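Local structure of hydrogen peroxide-inducible genes activator (Corynebacterium glutamicum, 6G1D) at residues Val46-Glu49 against Thr50-Val54; Leu142-Arg146 against Asp147-Asp151; Thr232-Ser236 against Leu237-Met241. The protein senses hydrogen peroxide by a peroxidatic mechanism as a LysR-type transcription factor, and probably controls peroxide-inducible genes. The protein carries 1 engineered substitution. One frame throughout, in Å; residues are numbered along the deposited sequence.

Contact 1: residues Val46-Glu49 against Thr50-Val54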
# COMPACT_ATOMS: atom_id res chain seq x y z
N VAL B 46 4.36 21.63 -39.62
CA VAL B 46 3.42 21.85 -40.74
C VAL B 46 3.45 20.67 -41.72
O VAL B 46 2.44 20.29 -42.24
CB VAL B 46 3.68 23.23 -41.46
CG1 VAL B 46 2.95 23.35 -42.80
CG2 VAL B 46 3.31 24.38 -40.53
N ALA B 47 4.61 20.08 -41.94
CA ALA B 47 4.73 18.86 -42.76
C ALA B 47 3.93 17.72 -42.13
O ALA B 47 3.23 16.98 -42.84
CB ALA B 47 6.19 18.45 -42.96
N LEU B 48 4.03 17.57 -40.81
CA LEU B 48 3.26 16.58 -40.09
C LEU B 48 1.75 16.85 -40.21
O LEU B 48 0.98 15.96 -40.53
CB LEU B 48 3.70 16.52 -38.62
CG LEU B 48 3.03 15.47 -37.73
CD1 LEU B 48 3.23 14.06 -38.23
CD2 LEU B 48 3.58 15.59 -36.32
N GLU B 49 1.40 18.09 -39.91
CA GLU B 49 -0.06 18.44 -39.97
C GLU B 49 -0.77 18.38 -41.42
O GLU B 49 -1.85 17.76 -41.71
CB GLU B 49 -0.25 19.85 -39.44
CG GLU B 49 0.05 19.97 -37.96
CD GLU B 49 -0.14 21.39 -37.43
OE1 GLU B 49 -0.83 21.50 -36.40
OE2 GLU B 49 0.37 22.38 -38.04
N THR B 50 0.07 18.74 -42.38
CA THR B 50 -0.37 18.64 -43.77
C THR B 50 -0.44 17.19 -44.22
O THR B 50 -1.42 16.78 -44.83
CB THR B 50 0.58 19.38 -44.70
OG1 THR B 50 0.65 20.74 -44.30
CG2 THR B 50 0.13 19.31 -46.19
N GLY B 51 0.59 16.42 -43.89
CA GLY B 51 0.63 15.00 -44.23
C GLY B 51 -0.53 14.23 -43.63
O GLY B 51 -1.13 13.38 -44.29
N LEU B 52 -0.86 14.53 -42.38
CA LEU B 52 -2.01 13.92 -41.70
C LEU B 52 -3.39 14.53 -42.03
O LEU B 52 -4.40 13.87 -41.82
CB LEU B 52 -1.82 13.97 -40.18
CG LEU B 52 -0.59 13.30 -39.58
CD1 LEU B 52 -0.63 13.56 -38.08
CD2 LEU B 52 -0.50 11.80 -39.88
N GLY B 53 -3.43 15.78 -42.48
CA GLY B 53 -4.69 16.51 -42.67
C GLY B 53 -5.35 16.84 -41.32
O GLY B 53 -6.57 16.98 -41.24
N VAL B 54 -4.55 16.93 -40.26
CA VAL B 54 -5.02 17.19 -38.92
C VAL B 54 -4.16 18.29 -38.30
O VAL B 54 -2.93 18.19 -38.29
CB VAL B 54 -4.88 15.92 -38.03
CG1 VAL B 54 -5.22 16.23 -36.58
CG2 VAL B 54 -5.73 14.77 -38.55
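The backbone of Val46-Glu49 bonds to Thr50-Leu52 one helical turn on, with Thr50 N, Gly51 N and Leu52 N donating to Val46 O, Ala47 O and Leu48 O in turn. Val46 O carries a second bond. It takes the hydroxyl of Thr50 as well, with OG1 at 2.8 Å from that oxygen. The two donors approach from opposite faces of the carbonyl plane, and OG1 lies 35° out of it. The Thr50 torsion explains this. With chi1 at -58°, OG1 stands beside its own backbone N and points back up the helix. The Thr50 hydroxyl is therefore tied to the backbone on an exposed side of the helix. Nearby, Val46 CG1 touches Thr50 OG1 at 3.8 Å.

This is the C-terminal end of helix 38-52, the recognition helix of the LysR-type helix-turn-helix domain. It closes with a Schellman motif. Gly53 is the C-prime residue, with phi at 69°. Val54 N reaches back to Glu49 O at 3.2 Å. Inside it, Gly53 N makes a weak bond to Thr50 O.

Leu48 and Leu52 lie side by side and point the same way, with CD1 of Leu48 at 3.9 Å from CD1 of Leu52. Leu52 CG also rests on the carbonyl oxygen Leu48 O, at 3.2 Å. Leu48 packs on to Phe18 of helix 12-24, while Leu52 meets Phe87 of the second subunit. After the turn, Val54 O comes back beside the Glu49 side chain, 3.4 Å from its CB. The carboxylate of Glu49, in the conformer given, accepts from Leu56 N and Ile57 N through OE1, which ties the helix end to the chain that follows.

Contact 2: residues Leu142-Arg146 against Asp147-Asp151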
# COMPACT_ATOMS: atom_id res chain seq x y z
N LEU B 142 12.54 -11.69 -7.30
CA LEU B 142 12.21 -12.92 -8.04
C LEU B 142 11.00 -12.73 -8.95
O LEU B 142 11.00 -13.26 -10.06
CB LEU B 142 11.99 -14.11 -7.10
CG LEU B 142 13.30 -14.60 -6.45
CD1 LEU B 142 12.95 -15.52 -5.29
CD2 LEU B 142 14.25 -15.26 -7.48
N ALA B 143 10.01 -11.96 -8.51
CA ALA B 143 8.83 -11.67 -9.36
C ALA B 143 9.23 -10.81 -10.59
O ALA B 143 8.78 -11.09 -11.71
CB ALA B 143 7.73 -11.00 -8.55
N LEU B 144 10.07 -9.81 -10.37
CA LEU B 144 10.56 -8.96 -11.45
C LEU B 144 11.40 -9.79 -12.45
O LEU B 144 11.33 -9.57 -13.66
CB LEU B 144 11.39 -7.77 -10.91
CG LEU B 144 10.57 -6.74 -10.07
CD1 LEU B 144 11.49 -5.86 -9.22
CD2 LEU B 144 9.61 -5.85 -10.90
N LEU B 145 12.19 -10.73 -11.95
CA LEU B 145 12.98 -11.62 -12.81
C LEU B 145 12.07 -12.48 -13.67
O LEU B 145 12.31 -12.61 -14.85
CB LEU B 145 13.88 -12.54 -11.95
CG LEU B 145 15.27 -13.07 -12.36
CD1 LEU B 145 16.17 -12.04 -13.02
CD2 LEU B 145 15.96 -13.65 -11.14
N ARG B 146 11.05 -13.07 -13.06
CA ARG B 146 10.12 -13.91 -13.80
C ARG B 146 9.39 -13.11 -14.89
O ARG B 146 9.21 -13.63 -15.97
CB ARG B 146 9.15 -14.66 -12.87
CG ARG B 146 8.00 -13.94 -12.24
CD ARG B 146 6.82 -14.88 -11.96
NE ARG B 146 5.85 -14.18 -11.12
CZ ARG B 146 5.72 -14.26 -9.79
NH1 ARG B 146 6.49 -15.07 -9.05
NH2 ARG B 146 4.81 -13.51 -9.17
N ASP B 147 9.04 -11.85 -14.61
CA ASP B 147 8.31 -11.00 -15.58
C ASP B 147 9.22 -10.32 -16.61
O ASP B 147 8.73 -9.67 -17.53
CB ASP B 147 7.54 -9.86 -14.88
CG ASP B 147 6.49 -10.35 -13.88
OD1 ASP B 147 5.97 -11.48 -14.05
OD2 ASP B 147 6.23 -9.60 -12.92
N GLY B 148 10.53 -10.46 -16.45
CA GLY B 148 11.48 -9.84 -17.37
C GLY B 148 11.77 -8.38 -17.07
O GLY B 148 12.44 -7.74 -17.85
N ALA B 149 11.32 -7.85 -15.94
CA ALA B 149 11.51 -6.43 -15.62
C ALA B 149 12.91 -6.14 -15.11
O ALA B 149 13.31 -4.99 -15.12
CB ALA B 149 10.48 -5.95 -14.60
N ILE B 150 13.61 -7.16 -14.61
CA ILE B 150 15.06 -7.10 -14.42
C ILE B 150 15.70 -8.29 -15.10
O ILE B 150 15.04 -9.30 -15.35
CB ILE B 150 15.47 -7.04 -12.93
CG1 ILE B 150 15.21 -8.37 -12.23
CG2 ILE B 150 14.74 -5.91 -12.21
CD1 ILE B 150 15.39 -8.37 -10.72
N ASP B 151 16.99 -8.17 -15.37
CA ASP B 151 17.77 -9.21 -16.07
C ASP B 151 18.44 -10.20 -15.13
O ASP B 151 18.47 -11.43 -15.38
CB ASP B 151 18.84 -8.53 -16.96
CG ASP B 151 18.19 -7.63 -18.08
OD1 ASP B 151 18.68 -6.48 -18.21
OD2 ASP B 151 17.29 -8.04 -18.90
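Leu144 O takes two donors from the chain that leaves the helix. Ala149 N is bonded to it at 2.9 Å, and Ile150 N makes a longer, weak bond at 3.5 Å. Leu145 O accepts from Gly148 N at 3.2 Å, but Gly148 N sits well above the plane of that carbonyl. Asp147 N completes the last regular turn by bonding to Ala143 O.

The pattern is a Schellman motif at the end of helix 138-147, with Gly148 at a phi of 82°. It turns the chain into strand 152-156 of the mixed sheet in the LysR substrate-binding domain.

The side chains close over this turn. Leu144 CD2 meets Ala149 CB at 3.8 Å. Leu144 CB lies against Ile150 CG2, and both residues pack on Val134 of strand 129-135. Ile150 has chi1 at 71°, which puts CG1 between its backbone N and carbonyl carbon. From there CG1 touches Leu145 CD1 at 3.9 Å. The same Leu145 methyl approaches Asp151 O at 3.4 Å. Arg287 bonds through NH1 to both Leu145 O and Ile150 O, so it joins the helix end to the loop.

Arg146 and Asp147 run side by side in the same direction. Their salt bridge is long, at 4.0 Å from Arg146 NE to Asp147 OD1. The guanidinium and carboxylate planes are 76° apart. Ala143 CB lies under one face of the guanidinium, off-centre toward the rim of the group. Arg146 also packs on Arg218 of the fourth subunit.

Contact 3: residues Thr232-Ser236 against Leu237-Met241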
# COMPACT_ATOMS: atom_id res chain seq x y z
N THR B 232 9.81 -3.46 18.34
CA THR B 232 10.50 -2.41 17.60
C THR B 232 10.77 -2.95 16.21
O THR B 232 11.28 -4.05 16.07
CB THR B 232 11.84 -2.03 18.26
OG1 THR B 232 11.62 -1.02 19.26
CG2 THR B 232 12.80 -1.47 17.23
N ARG B 233 10.23 -2.26 15.22
CA ARG B 233 10.41 -2.64 13.83
C ARG B 233 11.26 -1.62 13.11
O ARG B 233 10.95 -0.44 13.15
CB ARG B 233 9.07 -2.74 13.11
CG ARG B 233 9.23 -3.03 11.62
CD ARG B 233 8.04 -2.60 10.79
NE ARG B 233 8.00 -3.31 9.52
CZ ARG B 233 8.53 -2.87 8.38
NH1 ARG B 233 9.14 -1.70 8.33
NH2 ARG B 233 8.44 -3.61 7.28
N ALA B 234 12.26 -2.08 12.37
CA ALA B 234 13.11 -1.15 11.60
C ALA B 234 13.23 -1.65 10.18
O ALA B 234 13.31 -2.87 9.96
CB ALA B 234 14.47 -1.04 12.25
N SER B 235 13.21 -0.73 9.21
CA SER B 235 13.25 -1.13 7.82
C SER B 235 14.64 -1.05 7.18
O SER B 235 14.83 -1.59 6.10
CB SER B 235 12.22 -0.35 6.98
OG SER B 235 12.33 1.03 7.17
N SER B 236 15.61 -0.40 7.85
CA SER B 236 16.97 -0.25 7.32
C SER B 236 18.03 -0.44 8.39
O SER B 236 17.80 -0.15 9.56
CB SER B 236 17.15 1.15 6.71
OG SER B 236 16.98 2.16 7.71
N LEU B 237 19.21 -0.90 7.98
CA LEU B 237 20.34 -1.04 8.87
C LEU B 237 20.77 0.26 9.51
O LEU B 237 21.16 0.23 10.67
CB LEU B 237 21.52 -1.68 8.16
CG LEU B 237 21.40 -3.14 7.81
CD1 LEU B 237 22.67 -3.66 7.17
CD2 LEU B 237 21.12 -3.95 9.06
N THR B 238 20.64 1.40 8.83
CA THR B 238 21.05 2.67 9.45
C THR B 238 20.15 3.00 10.64
O THR B 238 20.63 3.48 11.66
CB THR B 238 21.10 3.84 8.43
OG1 THR B 238 21.97 3.49 7.35
CG2 THR B 238 21.58 5.16 9.05
N THR B 239 18.84 2.72 10.54
CA THR B 239 17.94 2.89 11.69
C THR B 239 18.31 1.93 12.82
O THR B 239 18.34 2.34 13.96
CB THR B 239 16.47 2.73 11.28
OG1 THR B 239 16.16 3.80 10.38
CG2 THR B 239 15.54 2.79 12.48
N VAL B 240 18.64 0.70 12.49
CA VAL B 240 19.03 -0.27 13.51
C VAL B 240 20.29 0.26 14.25
O VAL B 240 20.35 0.18 15.47
CB VAL B 240 19.26 -1.67 12.92
CG1 VAL B 240 19.85 -2.66 13.93
CG2 VAL B 240 17.91 -2.21 12.41
N MET B 241 21.26 0.81 13.52
CA MET B 241 22.49 1.32 14.13
C MET B 241 22.19 2.43 15.12
O MET B 241 22.80 2.47 16.17
CB MET B 241 23.47 1.82 13.07
CG MET B 241 24.03 0.74 12.14
SD MET B 241 24.93 -0.64 12.89
CE MET B 241 23.73 -1.92 12.72
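Ser236 and Thr239 meet where the loop enters helix 237-245. Ser236 is the N-cap residue. Its OG accepts a weak bond from Thr239 N, at 3.4 Å and an N-H...O angle of 160°. Its carbonyl starts the regular helical bonding, since Val240 N donates to Ser236 O at 3.2 Å in the carbonyl plane. Ser236 has chi1 at 62°, which holds OG over the first turn, where the N-H groups point. Beside the cap, Ala234 CB presses on Val240 CG2 at 3.6 Å. It also lies 4.0 Å from Thr239 CG2.

The third subunit supplies part of the next shell. Glu135 of that subunit accepts from Thr239 OG1 with its OE1, while its OE2 takes Ser235 N and, more weakly, Ser236 N, and it probably gains from the positive end of helix 237-245.

Helix 237-245 packs here against strand 251-254, with Leu237 on Val253 and Val240 on Thr251, while Leu201 and Leu203 of a loop also touch Val240.

How the contacts relate
The three contacts follow in series along the chain. Contact 1 lies in the helix-turn-helix region. Contacts 2 and 3 share the LysR substrate-binding domain. Contact 1 is far from the others, its centre about 41 Å from that of contact 2 and 58 Å from that of contact 3. Along the chain, helix 68-95 comes between contact 1 and the other two. Contacts 2 and 3 have centres about 27 Å apart and do not touch within the chain. Both border the same mixed sheet, at strands 129-135 and 251-254. The assembly brings such regions together: Leu144 of contact 2 packs on Arg233 of the third subunit, so the two regions take part in subunit pairing.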